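Local coordinates for pyroglutatmate porin OpdO (Pseudomonas aeruginosa, PDB 3SZV), which probably acts as an outer-membrane channel of the OprD porin family, letting small carboxylate solutes such as pyroglutamate through its beta-barrel, at residues A[298-303]-A[332-337]. Sequence-based numbering, arbitrary orientation.
Sequences NFIQIG and MSRYVS
Ile300 fits between two neighbouring inward side chains of strand 329-343, Arg334 and Val336: its CD1 arm meets the valine, while CB and CG2 lie mainly against the arginine. CD1 and Val336 CG2 come tip to tip at 3.6 Å. On the arginine, Ile300 covers one face of the guanidinium, with CB 3.6 Å above the plane and set toward the rim. Met332 CE, from the same strand, lies 3.5 Å above the plane over the centre of the opposite face, so the flat cation is sandwiched between apolar groups. Arg334 CG sits between backbone N and carbonyl carbon (chi1 57°), and the chain then runs extended to NE, passing Ile300 in the opposite direction. The second methyl of Val336, CG1, packs on Asn298 CB at 4.0 Å; the asparagine's side-chain amide is bonded through OD1 to Gln314 and through ND2 to Ser312.

The polar links are indirect. Asn355 OD1 accepts from both Arg334 NE and Gln301 N, and a water donates to Gln301 OE1 (2.8 Å). The loop between strands 271-281 and 311-320 thus folds inward onto the barrel wall through apolar packing; the Asn355 bond and two apolar faces probably fix the arginine's orientation, the water adding only a weak link to NH2 (3.2 Å).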
# COMPACT_ATOMS: atom_id res chain seq x y z
N ASN A 298 0.15 8.77 -9.52
CA ASN A 298 1.50 8.75 -10.08
C ASN A 298 2.60 8.40 -9.07
O ASN A 298 3.77 8.67 -9.31
CB ASN A 298 1.79 10.07 -10.80
CG ASN A 298 1.00 10.22 -12.10
OD1 ASN A 298 0.39 9.27 -12.60
ND2 ASN A 298 1.02 11.43 -12.67
N PHE A 299 2.21 7.79 -7.95
CA PHE A 299 3.17 7.24 -7.00
C PHE A 299 3.67 5.91 -7.54
O PHE A 299 2.89 4.98 -7.76
CB PHE A 299 2.51 7.05 -5.62
CG PHE A 299 3.22 6.11 -4.69
CD1 PHE A 299 4.52 6.36 -4.25
CD2 PHE A 299 2.56 5.00 -4.19
CE1 PHE A 299 5.16 5.49 -3.36
CE2 PHE A 299 3.19 4.13 -3.29
CZ PHE A 299 4.48 4.38 -2.89
N ILE A 300 4.98 5.85 -7.78
CA ILE A 300 5.60 4.70 -8.44
C ILE A 300 6.79 4.17 -7.62
O ILE A 300 6.73 4.21 -6.39
CB ILE A 300 5.91 5.03 -9.92
CG1 ILE A 300 6.82 6.25 -10.06
CG2 ILE A 300 4.61 5.24 -10.68
CD1 ILE A 300 7.42 6.37 -11.46
N GLN A 301 7.83 3.64 -8.27
CA GLN A 301 8.82 2.88 -7.50
C GLN A 301 9.55 3.74 -6.48
O GLN A 301 9.70 3.35 -5.32
CB GLN A 301 9.84 2.20 -8.43
CG GLN A 301 10.87 1.37 -7.68
CD GLN A 301 11.73 0.52 -8.61
OE1 GLN A 301 11.28 0.09 -9.68
NE2 GLN A 301 12.98 0.28 -8.22
N ILE A 302 9.99 4.91 -6.91
CA ILE A 302 10.73 5.79 -6.01
C ILE A 302 9.89 6.99 -5.60
O ILE A 302 9.61 7.20 -4.40
CB ILE A 302 12.05 6.26 -6.65
CG1 ILE A 302 12.94 5.04 -6.96
CG2 ILE A 302 12.78 7.24 -5.72
CD1 ILE A 302 14.23 5.37 -7.66
N GLY A 303 9.45 7.77 -6.58
CA GLY A 303 8.80 9.03 -6.28
C GLY A 303 7.29 9.02 -6.19
O GLY A 303 6.61 8.14 -6.76
N MET A 332 6.39 -4.99 -17.06
CA MET A 332 5.76 -3.68 -16.93
C MET A 332 6.81 -2.60 -17.16
O MET A 332 7.95 -2.74 -16.72
CB MET A 332 5.13 -3.53 -15.55
CG MET A 332 4.43 -2.18 -15.34
SD MET A 332 5.48 -0.80 -14.82
CE MET A 332 5.88 -1.32 -13.16
N SER A 333 6.44 -1.54 -17.87
CA SER A 333 7.30 -0.36 -17.89
C SER A 333 6.42 0.87 -17.78
O SER A 333 5.32 0.93 -18.34
CB SER A 333 8.16 -0.33 -19.14
OG SER A 333 9.26 0.56 -18.98
N ARG A 334 6.90 1.87 -17.06
CA ARG A 334 6.13 3.10 -16.91
C ARG A 334 7.06 4.29 -16.82
O ARG A 334 8.23 4.15 -16.48
CB ARG A 334 5.20 3.03 -15.70
CG ARG A 334 5.92 2.76 -14.40
CD ARG A 334 4.96 2.56 -13.23
NE ARG A 334 5.71 2.10 -12.08
CZ ARG A 334 5.17 1.53 -11.01
NH1 ARG A 334 3.85 1.42 -10.91
NH2 ARG A 334 5.94 1.11 -10.01
N TYR A 335 6.52 5.45 -17.15
CA TYR A 335 7.28 6.68 -17.17
C TYR A 335 6.38 7.78 -16.63
O TYR A 335 5.21 7.88 -17.03
CB TYR A 335 7.71 7.00 -18.60
CG TYR A 335 8.43 8.32 -18.77
CD1 TYR A 335 7.76 9.46 -19.18
CD2 TYR A 335 9.80 8.41 -18.53
CE1 TYR A 335 8.43 10.68 -19.36
CE2 TYR A 335 10.48 9.62 -18.71
CZ TYR A 335 9.78 10.73 -19.11
OH TYR A 335 10.47 11.92 -19.28
N VAL A 336 6.92 8.58 -15.72
CA VAL A 336 6.19 9.70 -15.16
C VAL A 336 7.05 10.94 -15.29
O VAL A 336 8.23 10.92 -14.96
CB VAL A 336 5.84 9.47 -13.69
CG1 VAL A 336 5.04 10.64 -13.13
CG2 VAL A 336 5.06 8.16 -13.51
N SER A 337 6.45 12.02 -15.80
CA SER A 337 7.15 13.29 -15.98
C SER A 337 6.44 14.38 -15.20
O SER A 337 5.23 14.57 -15.34
CB SER A 337 7.20 13.64 -17.47
OG SER A 337 7.87 14.87 -17.69
O HOH W 1 8.70 -0.49 -10.54